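Local coordinates for uncharacterized protein (Nostoc punctiforme, PDB 2QDR) that is of unknown function but, with its double-stranded beta-helix (cupin) fold, is a putative dioxygenase, at residues M72-R82 / S94-P105; K231-N239 / R287-Y298. All coordinates share one frame; numbering follows the deposited sequence.

Contact 1 and contact 2 lie on opposite sides of the chain's centre, their own centres about 38 Å apart, and they share no strand. Both are antiparallel strand pairings that run on into loop packing, and both are partly buried. Contact 1 joins the two strands of a local hairpin; contact 2 brings together segments separated by 47 residues, most of them in strands. Their chemistry differs accordingly. In 72-82 / 94-105 the polar interest is a pair of stacked arginines, one of them salt-bridged to an acid of the same chain, whereas 231-239 / 287-298 packs tyrosine rings against aliphatic groups beside its strand pairing, and part of its surface is covered by a second subunit.

Contact 1. Residues M72-R82 / S94-P105; sequences MPDNIAPGSRR and SRVVLPPKFEAP
Arg82 and Arg95 lie side by side and point the same way, their guanidinium groups stacked with planes 6° apart and centres 3.8 Å apart. Arg95 reaches this position with an extended chain, its CG turned anti to the backbone N (chi1 -176°), while Arg82 bends at chi3 to lay its flat end over its partner. The nearness of like charges is probably eased by Glu155, salt-bridged to Arg95, and by Glu63, which makes a long, weak ion pair with Arg82; Asn59 accepts a hydrogen bond from Arg95. Val97 CG2 meets the edge of the Arg82 group, 3.5 Å from NH2.

At the backbone the strands are joined by four hydrogen bonds, two in the Arg82-Arg95 pair and two in the Ser80-Val97 pair. The shortest, Arg95 N to Arg82 O, is 2.9 Å. Ser80 OG packs 3.3 Å from Val97 CB, and its polar partner is Glu63. Across the Arg81-Val96 pair the contact is by aliphatic carbon, with Arg81 CD also resting 3.5 Å from Ser94 OG.

Before Gly79 no backbone bond joins the two segments, and the looser contact there is mostly apolar, apart from Ala77 O at the edge of the Phe102 ring, 3.3 Å from CE1. Ile76 CD1 ends against Pro105 CD at 3.9 Å, and the bent selenomethionine Met72 brings its selenium atom against the same proline. Pro78 and Glu103 border the solvent side.

This pairing is the hairpin of strands 79-86 and 92-98. Strand 64-67 flanks it beyond the first and strand 154-160 beyond the second, while Phe102 meets Trp146 of strand 146-149 edge-to-face.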
loop_
_atom_site.group_PDB
_atom_site.type_symbol
_atom_site.label_atom_id
_atom_site.label_comp_id
_atom_site.label_asym_id
_atom_site.label_seq_id
_atom_site.Cartn_x
_atom_site.Cartn_y
_atom_site.Cartn_z
HETATM N N MSE A 72 2.543 52.774 13.034
HETATM C CA MSE A 72 1.442 52.553 13.955
HETATM C C MSE A 72 1.144 53.837 14.708
HETATM O O MSE A 72 2.074 54.602 14.949
HETATM C CB MSE A 72 1.874 51.486 14.960
HETATM C CG MSE A 72 0.833 50.900 15.860
HETATM SE SE MSE A 72 -0.334 49.675 14.900
HETATM C CE MSE A 72 0.879 48.226 14.478
ATOM N N PRO A 73 -0.139 54.121 15.040
ATOM C CA PRO A 73 -0.388 55.343 15.814
ATOM C C PRO A 73 0.387 55.285 17.138
ATOM O O PRO A 73 0.455 54.220 17.765
ATOM C CB PRO A 73 -1.904 55.326 16.035
ATOM C CG PRO A 73 -2.442 54.487 14.943
ATOM C CD PRO A 73 -1.401 53.433 14.709
ATOM N N ASP A 74 0.994 56.402 17.532
ATOM C CA ASP A 74 1.819 56.421 18.776
ATOM C C ASP A 74 1.032 56.159 20.078
ATOM O O ASP A 74 1.629 55.658 21.032
ATOM C CB ASP A 74 2.732 57.679 18.875
ATOM C CG ASP A 74 1.996 58.974 18.719
ATOM O OD1 ASP A 74 0.767 58.945 18.513
ATOM O OD2 ASP A 74 2.666 60.026 18.779
ATOM N N ASN A 75 -0.283 56.416 20.100
ATOM C CA ASN A 75 -1.115 56.146 21.293
ATOM C C ASN A 75 -1.295 54.639 21.623
ATOM O O ASN A 75 -1.637 54.293 22.759
ATOM C CB ASN A 75 -2.491 56.856 21.193
ATOM C CG ASN A 75 -3.358 56.391 20.002
ATOM O OD1 ASN A 75 -3.080 55.402 19.329
ATOM N ND2 ASN A 75 -4.428 57.127 19.759
ATOM N N ILE A 76 -1.046 53.766 20.642
ATOM C CA ILE A 76 -1.176 52.313 20.800
ATOM C C ILE A 76 -0.215 51.818 21.884
ATOM O O ILE A 76 0.862 52.385 22.046
ATOM C CB ILE A 76 -0.951 51.554 19.436
ATOM C CG1 ILE A 76 -1.935 52.042 18.338
ATOM C CG2 ILE A 76 -1.033 50.025 19.616
ATOM C CD1 ILE A 76 -3.432 51.908 18.645
ATOM N N ALA A 77 -0.628 50.807 22.655
ATOM C CA ALA A 77 0.202 50.269 23.725
ATOM C C ALA A 77 1.440 49.620 23.123
ATOM O O ALA A 77 1.334 48.960 22.085
ATOM C CB ALA A 77 -0.573 49.269 24.551
ATOM N N PRO A 78 2.615 49.808 23.754
ATOM C CA PRO A 78 3.820 49.200 23.206
ATOM C C PRO A 78 4.048 47.767 23.699
ATOM O O PRO A 78 3.523 47.363 24.731
ATOM C CB PRO A 78 4.918 50.095 23.757
ATOM C CG PRO A 78 4.415 50.467 25.120
ATOM C CD PRO A 78 2.911 50.551 24.998
ATOM N N GLY A 79 4.844 47.024 22.945
ATOM C CA GLY A 79 5.210 45.647 23.275
ATOM C C GLY A 79 6.698 45.680 23.554
ATOM O O GLY A 79 7.293 46.767 23.645
ATOM N N SER A 80 7.282 44.500 23.725
ATOM C CA SER A 80 8.706 44.348 23.962
ATOM C C SER A 80 9.203 43.516 22.816
ATOM O O SER A 80 8.392 42.864 22.160
ATOM C CB SER A 80 8.974 43.620 25.263
ATOM O OG SER A 80 8.650 42.249 25.139
ATOM N N ARG A 81 10.515 43.510 22.576
ATOM C CA ARG A 81 11.080 42.697 21.496
ATOM C C ARG A 81 12.496 42.202 21.778
ATOM O O ARG A 81 13.348 42.951 22.251
ATOM C CB ARG A 81 11.095 43.454 20.162
ATOM C CG ARG A 81 11.515 42.554 18.980
ATOM C CD ARG A 81 11.403 43.212 17.628
ATOM N NE ARG A 81 12.350 44.308 17.452
ATOM C CZ ARG A 81 12.518 45.002 16.322
ATOM N NH1 ARG A 81 11.806 44.730 15.217
ATOM N NH2 ARG A 81 13.422 45.983 16.291
ATOM N N ARG A 82 12.697 40.920 21.474
ATOM C CA ARG A 82 13.962 40.210 21.572
ATOM C C ARG A 82 14.260 39.886 20.129
ATOM O O ARG A 82 13.600 39.034 19.553
ATOM C CB ARG A 82 13.869 38.980 22.485
ATOM C CG ARG A 82 14.063 39.396 23.928
ATOM C CD ARG A 82 13.745 38.390 24.996
ATOM N NE ARG A 82 12.301 38.259 25.186
ATOM C CZ ARG A 82 11.701 37.689 26.237
ATOM N NH1 ARG A 82 12.403 37.201 27.267
ATOM N NH2 ARG A 82 10.364 37.642 26.277
ATOM N N SER A 94 11.884 37.528 15.558
ATOM C CA SER A 94 11.963 38.028 16.927
ATOM C C SER A 94 10.848 37.504 17.817
ATOM O O SER A 94 9.810 37.047 17.346
ATOM C CB SER A 94 11.988 39.560 16.903
ATOM O OG SER A 94 10.942 40.067 16.108
ATOM N N ARG A 95 11.113 37.556 19.116
ATOM C CA ARG A 95 10.199 37.109 20.144
ATOM C C ARG A 95 9.642 38.377 20.765
ATOM O O ARG A 95 10.362 39.097 21.474
ATOM C CB ARG A 95 10.956 36.268 21.148
ATOM C CG ARG A 95 10.126 35.640 22.244
ATOM C CD ARG A 95 11.072 35.008 23.212
ATOM N NE ARG A 95 10.435 34.415 24.380
ATOM C CZ ARG A 95 11.100 34.008 25.465
ATOM N NH1 ARG A 95 12.431 34.146 25.568
ATOM N NH2 ARG A 95 10.432 33.486 26.485
ATOM N N VAL A 96 8.378 38.674 20.463
ATOM C CA VAL A 96 7.724 39.877 20.973
ATOM C C VAL A 96 6.754 39.511 22.084
ATOM O O VAL A 96 6.308 38.363 22.157
ATOM C CB VAL A 96 6.976 40.695 19.857
ATOM C CG1 VAL A 96 7.943 41.123 18.754
ATOM C CG2 VAL A 96 5.790 39.936 19.249
ATOM N N VAL A 97 6.464 40.475 22.960
ATOM C CA VAL A 97 5.522 40.266 24.051
ATOM C C VAL A 97 4.561 41.441 24.063
ATOM O O VAL A 97 4.965 42.574 24.334
ATOM C CB VAL A 97 6.200 40.124 25.422
ATOM C CG1 VAL A 97 5.151 39.872 26.530
ATOM C CG2 VAL A 97 7.250 39.013 25.362
ATOM N N LEU A 98 3.296 41.157 23.762
ATOM C CA LEU A 98 2.243 42.154 23.735
ATOM C C LEU A 98 1.548 42.169 25.100
ATOM O O LEU A 98 1.220 41.104 25.623
ATOM C CB LEU A 98 1.248 41.824 22.630
ATOM C CG LEU A 98 1.841 41.699 21.223
ATOM C CD1 LEU A 98 0.740 41.403 20.228
ATOM C CD2 LEU A 98 2.602 42.950 20.785
ATOM N N PRO A 99 1.320 43.365 25.683
ATOM C CA PRO A 99 0.678 43.414 27.005
ATOM C C PRO A 99 -0.838 43.113 27.000
ATOM O O PRO A 99 -1.455 43.166 25.938
ATOM C CB PRO A 99 0.942 44.853 27.452
ATOM C CG PRO A 99 1.028 45.621 26.209
ATOM C CD PRO A 99 1.651 44.717 25.195
ATOM N N PRO A 100 -1.428 42.805 28.183
ATOM C CA PRO A 100 -2.861 42.478 28.385
ATOM C C PRO A 100 -3.912 43.317 27.639
ATOM O O PRO A 100 -4.789 42.737 27.001
ATOM C CB PRO A 100 -3.038 42.686 29.894
ATOM C CG PRO A 100 -1.747 42.302 30.460
ATOM C CD PRO A 100 -0.700 42.724 29.469
ATOM N N LYS A 101 -3.810 44.643 27.707
ATOM C CA LYS A 101 -4.772 45.539 27.045
ATOM C C LYS A 101 -4.320 45.996 25.642
ATOM O O LYS A 101 -4.823 47.007 25.144
ATOM C CB LYS A 101 -5.082 46.753 27.942
ATOM C CG LYS A 101 -5.661 46.405 29.316
ATOM N N PHE A 102 -3.396 45.270 24.998
ATOM C CA PHE A 102 -2.920 45.642 23.661
ATOM C C PHE A 102 -4.088 45.607 22.691
ATOM O O PHE A 102 -4.880 44.669 22.707
ATOM C CB PHE A 102 -1.802 44.715 23.186
ATOM C CG PHE A 102 -1.255 45.062 21.827
ATOM C CD1 PHE A 102 -0.233 45.994 21.693
ATOM C CD2 PHE A 102 -1.743 44.441 20.682
ATOM C CE1 PHE A 102 0.280 46.318 20.444
ATOM C CE2 PHE A 102 -1.236 44.757 19.430
ATOM C CZ PHE A 102 -0.219 45.700 19.312
ATOM N N GLU A 103 -4.189 46.649 21.869
ATOM C CA GLU A 103 -5.263 46.776 20.898
ATOM C C GLU A 103 -4.751 47.675 19.773
ATOM O O GLU A 103 -4.323 48.800 20.033
ATOM C CB GLU A 103 -6.515 47.315 21.583
ATOM C CG GLU A 103 -7.745 47.356 20.701
ATOM C CD GLU A 103 -9.025 47.646 21.480
ATOM O OE1 GLU A 103 -8.958 47.977 22.685
ATOM O OE2 GLU A 103 -10.111 47.531 20.877
ATOM N N ALA A 104 -4.750 47.146 18.549
ATOM C CA ALA A 104 -4.272 47.857 17.367
ATOM C C ALA A 104 -5.375 47.977 16.310
ATOM O O ALA A 104 -6.298 47.145 16.269
ATOM C CB ALA A 104 -3.049 47.150 16.791
ATOM N N PRO A 105 -5.274 49.001 15.438
ATOM C CA PRO A 105 -6.276 49.207 14.411
ATOM C C PRO A 105 -6.034 48.321 13.201
ATOM O O PRO A 105 -4.989 47.673 13.088
ATOM C CB PRO A 105 -6.076 50.672 14.038
ATOM C CG PRO A 105 -4.626 50.874 14.189
ATOM C CD PRO A 105 -4.202 50.011 15.339
#

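Contact 2. Residues K231-N239 / R287-Y298; sequences KYQMIQPYN and RDLSKVATVLSY
The Tyr238 ring is covered on one face by Leu289, whose CD2 stands 3.6 Å from the centroid in a CH-pi contact only 15° off the ring normal. Gln236 CB lies over the opposite face, and at the ring's edge Thr294 O comes 3.3 Å from CE2. Tyr238 swings CG between its backbone N and carbonyl carbon (chi1 54°), which sets the ring face against Leu289; the two side chains cross at about a right angle, and Val295 CG2 approaches the ring obliquely. The Arg287 guanidinium is met at its edge by Pro237 O, which accepts a 3.1 Å hydrogen bond from NH1 in the carbonyl plane. Pro237 is the centre of an inverse gamma turn, and its CD packs 3.2 Å from Thr294 O.

Further along, in a sheet of this double-stranded beta-helix fold, strand 296-298, the last of the chain, lies at the edge within this chain and pairs antiparallel with 233-236, which is flanked on its other side by 268-275. Gln233-Tyr298 and Ile235-Leu296 are hydrogen-bonded pairs. Gln233 N donates to Tyr298 O at 2.7 Å, and Tyr298 N returns a bond to Gln233 O. Met234 and Ser297 form the non-hydrogen-bonded pair between them.

On the face bearing Gln233, Ile235, Leu296 and Tyr298, the Gln233 chain lies alongside the Tyr298 ring, amide and ring planes 65° apart. Ile235 CD1 crosses to Tyr298 CB at 3.9 Å. Ile235 also packs on Trp127 of a second subunit, the Tyr298 ring meets that tryptophan edge-to-face, and Tyr298 OH bonds to Gln128 N of that subunit. On the other face the selenium atom of selenomethionine Met234 rests 4.0 Å from Val295 CG1, and Ser297 OG is bonded to Gln201.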
loop_
_atom_site.group_PDB
_atom_site.type_symbol
_atom_site.label_atom_id
_atom_site.label_comp_id
_atom_site.label_asym_id
_atom_site.label_seq_id
_atom_site.Cartn_x
_atom_site.Cartn_y
_atom_site.Cartn_z
ATOM N N LYS A 231 22.371 9.759 14.286
ATOM C CA LYS A 231 23.633 9.021 14.036
ATOM C C LYS A 231 24.800 9.768 13.422
ATOM O O LYS A 231 25.924 9.545 13.856
ATOM C CB LYS A 231 23.330 7.717 13.229
ATOM C CG LYS A 231 22.380 6.790 14.011
ATOM C CD LYS A 231 21.515 5.892 13.140
ATOM C CE LYS A 231 20.390 5.269 13.991
ATOM N NZ LYS A 231 19.384 4.542 13.180
ATOM N N TYR A 232 24.556 10.657 12.455
ATOM C CA TYR A 232 25.632 11.359 11.770
ATOM C C TYR A 232 25.443 12.869 11.778
ATOM O O TYR A 232 24.446 13.378 12.273
ATOM C CB TYR A 232 25.655 10.870 10.321
ATOM C CG TYR A 232 25.285 9.410 10.152
ATOM C CD1 TYR A 232 26.127 8.394 10.593
ATOM C CD2 TYR A 232 24.085 9.046 9.535
ATOM C CE1 TYR A 232 25.772 7.053 10.444
ATOM C CE2 TYR A 232 23.729 7.710 9.377
ATOM C CZ TYR A 232 24.575 6.721 9.827
ATOM O OH TYR A 232 24.220 5.395 9.661
ATOM N N GLN A 233 26.422 13.585 11.235
ATOM C CA GLN A 233 26.335 15.030 11.112
ATOM C C GLN A 233 25.536 15.271 9.841
ATOM O O GLN A 233 25.299 14.328 9.079
ATOM C CB GLN A 233 27.704 15.700 11.013
ATOM C CG GLN A 233 28.615 15.414 12.196
ATOM C CD GLN A 233 29.942 16.149 12.124
ATOM O OE1 GLN A 233 30.010 17.328 11.772
ATOM N NE2 GLN A 233 31.002 15.462 12.512
HETATM N N MSE A 234 25.121 16.517 9.612
HETATM C CA MSE A 234 24.348 16.869 8.415
HETATM C C MSE A 234 24.789 18.156 7.728
HETATM O O MSE A 234 24.748 19.233 8.315
HETATM C CB MSE A 234 22.875 17.030 8.750
HETATM C CG MSE A 234 22.172 15.768 9.186
HETATM SE SE MSE A 234 20.349 16.292 9.653
HETATM C CE MSE A 234 19.775 14.784 10.429
ATOM N N ILE A 235 25.185 18.027 6.470
ATOM C CA ILE A 235 25.573 19.163 5.664
ATOM C C ILE A 235 24.222 19.650 5.115
ATOM O O ILE A 235 23.508 18.904 4.433
ATOM C CB ILE A 235 26.586 18.789 4.583
ATOM C CG1 ILE A 235 27.846 18.205 5.239
ATOM C CG2 ILE A 235 26.899 20.023 3.721
ATOM C CD1 ILE A 235 28.813 17.558 4.292
ATOM N N GLN A 236 23.863 20.880 5.470
ATOM C CA GLN A 236 22.590 21.476 5.092
ATOM C C GLN A 236 22.740 22.593 4.060
ATOM O O GLN A 236 22.902 23.753 4.444
ATOM C CB GLN A 236 21.891 22.001 6.359
ATOM C CG GLN A 236 21.496 20.880 7.333
ATOM C CD GLN A 236 20.680 21.353 8.544
ATOM O OE1 GLN A 236 20.416 22.541 8.716
ATOM N NE2 GLN A 236 20.282 20.408 9.392
ATOM N N PRO A 237 22.703 22.274 2.744
ATOM C CA PRO A 237 22.808 23.308 1.689
ATOM C C PRO A 237 21.535 24.171 1.537
ATOM O O PRO A 237 20.962 24.257 0.457
ATOM C CB PRO A 237 23.086 22.465 0.432
ATOM C CG PRO A 237 22.330 21.254 0.676
ATOM C CD PRO A 237 22.649 20.941 2.127
ATOM N N TYR A 238 21.136 24.843 2.612
ATOM C CA TYR A 238 19.934 25.661 2.638
ATOM C C TYR A 238 19.881 26.427 3.949
ATOM O O TYR A 238 20.605 26.083 4.880
ATOM C CB TYR A 238 18.681 24.778 2.493
ATOM C CG TYR A 238 18.604 23.639 3.504
ATOM C CD1 TYR A 238 17.988 23.821 4.743
ATOM C CD2 TYR A 238 19.151 22.391 3.230
ATOM C CE1 TYR A 238 17.918 22.794 5.669
ATOM C CE2 TYR A 238 19.081 21.358 4.160
ATOM C CZ TYR A 238 18.460 21.563 5.373
ATOM O OH TYR A 238 18.388 20.543 6.293
ATOM N N ASN A 239 19.045 27.461 4.021
ATOM C CA ASN A 239 18.887 28.235 5.253
ATOM C C ASN A 239 17.765 27.637 6.070
ATOM O O ASN A 239 16.737 27.253 5.510
ATOM C CB ASN A 239 18.579 29.700 4.980
ATOM C CG ASN A 239 19.698 30.414 4.267
ATOM O OD1 ASN A 239 20.859 30.330 4.659
ATOM N ND2 ASN A 239 19.340 31.182 3.244
ATOM N N ARG A 287 14.083 25.941 1.334
ATOM C CA ARG A 287 14.406 25.051 0.218
ATOM C C ARG A 287 13.619 23.760 0.319
ATOM O O ARG A 287 13.304 23.320 1.414
ATOM C CB ARG A 287 15.905 24.732 0.192
ATOM C CG ARG A 287 16.310 23.838 -0.973
ATOM C CD ARG A 287 17.783 23.690 -1.138
ATOM N NE ARG A 287 18.057 22.999 -2.390
ATOM C CZ ARG A 287 19.246 22.886 -2.986
ATOM N NH1 ARG A 287 20.344 23.440 -2.479
ATOM N NH2 ARG A 287 19.327 22.227 -4.140
ATOM N N ASP A 288 13.307 23.169 -0.836
ATOM C CA ASP A 288 12.587 21.912 -0.916
ATOM C C ASP A 288 13.568 20.796 -0.606
ATOM O O ASP A 288 14.480 20.534 -1.404
ATOM C CB ASP A 288 12.003 21.733 -2.319
ATOM C CG ASP A 288 11.191 20.447 -2.483
ATOM O OD1 ASP A 288 10.920 19.723 -1.500
ATOM O OD2 ASP A 288 10.809 20.154 -3.628
ATOM N N LEU A 289 13.365 20.106 0.519
ATOM C CA LEU A 289 14.257 19.009 0.923
ATOM C C LEU A 289 13.830 17.615 0.429
ATOM O O LEU A 289 14.356 16.615 0.917
ATOM C CB LEU A 289 14.426 19.000 2.445
ATOM C CG LEU A 289 14.781 20.339 3.108
ATOM C CD1 LEU A 289 15.093 20.110 4.589
ATOM C CD2 LEU A 289 15.947 21.031 2.440
ATOM N N SER A 290 12.901 17.536 -0.525
ATOM C CA SER A 290 12.457 16.252 -1.076
ATOM C C SER A 290 13.427 15.748 -2.145
ATOM O O SER A 290 13.513 14.546 -2.406
ATOM C CB SER A 290 11.073 16.393 -1.697
ATOM O OG SER A 290 11.115 17.306 -2.780
ATOM N N LYS A 291 14.113 16.687 -2.797
ATOM C CA LYS A 291 15.081 16.379 -3.851
ATOM C C LYS A 291 16.318 15.625 -3.362
ATOM O O LYS A 291 16.665 15.658 -2.181
ATOM C CB LYS A 291 15.509 17.667 -4.585
ATOM C CG LYS A 291 14.562 18.134 -5.686
ATOM C CD LYS A 291 13.101 18.311 -5.304
ATOM C CE LYS A 291 12.318 18.741 -6.553
ATOM N NZ LYS A 291 10.860 18.915 -6.326
ATOM N N VAL A 292 16.959 14.947 -4.310
ATOM C CA VAL A 292 18.165 14.172 -4.064
ATOM C C VAL A 292 19.338 15.093 -3.714
ATOM O O VAL A 292 19.523 16.148 -4.339
ATOM C CB VAL A 292 18.544 13.316 -5.307
ATOM C CG1 VAL A 292 19.957 12.707 -5.179
ATOM C CG2 VAL A 292 17.487 12.242 -5.557
ATOM N N ALA A 293 20.125 14.666 -2.723
ATOM C CA ALA A 293 21.316 15.386 -2.247
ATOM C C ALA A 293 21.045 16.768 -1.612
ATOM O O ALA A 293 21.860 17.689 -1.746
ATOM C CB ALA A 293 22.364 15.494 -3.390
ATOM N N THR A 294 19.906 16.906 -0.931
ATOM C CA THR A 294 19.538 18.165 -0.250
ATOM C C THR A 294 19.882 18.134 1.249
ATOM O O THR A 294 20.010 19.192 1.840
ATOM C CB THR A 294 18.039 18.548 -0.436
ATOM O OG1 THR A 294 17.191 17.509 0.072
ATOM C CG2 THR A 294 17.729 18.818 -1.924
ATOM N N VAL A 295 19.953 16.949 1.868
ATOM C CA VAL A 295 20.334 16.795 3.281
ATOM C C VAL A 295 21.335 15.667 3.195
ATOM O O VAL A 295 20.963 14.524 2.927
ATOM C CB VAL A 295 19.164 16.472 4.214
ATOM C CG1 VAL A 295 19.625 16.415 5.683
ATOM C CG2 VAL A 295 18.072 17.522 4.066
ATOM N N LEU A 296 22.605 15.995 3.416
ATOM C CA LEU A 296 23.705 15.050 3.274
ATOM C C LEU A 296 24.260 14.572 4.604
ATOM O O LEU A 296 24.842 15.365 5.344
ATOM C CB LEU A 296 24.836 15.745 2.495
ATOM C CG LEU A 296 24.446 16.564 1.260
ATOM C CD1 LEU A 296 25.671 17.240 0.643
ATOM C CD2 LEU A 296 23.745 15.691 0.261
ATOM N N SER A 297 24.070 13.292 4.920
ATOM C CA SER A 297 24.620 12.734 6.159
ATOM C C SER A 297 26.142 12.666 6.028
ATOM O O SER A 297 26.658 12.234 5.000
ATOM C CB SER A 297 24.024 11.375 6.497
ATOM O OG SER A 297 22.662 11.532 6.860
ATOM N N TYR A 298 26.831 13.108 7.080
ATOM C CA TYR A 298 28.292 13.189 7.136
ATOM C C TYR A 298 28.839 12.573 8.432
ATOM O O TYR A 298 28.295 12.819 9.507
ATOM C CB TYR A 298 28.663 14.672 6.971
ATOM C CG TYR A 298 30.116 15.041 7.120
ATOM C CD1 TYR A 298 31.081 14.489 6.287
ATOM C CD2 TYR A 298 30.514 16.056 8.007
ATOM C CE1 TYR A 298 32.426 14.870 6.397
ATOM C CE2 TYR A 298 31.855 16.450 8.111
ATOM C CZ TYR A 298 32.803 15.855 7.302
ATOM O OH TYR A 298 34.128 16.212 7.418
#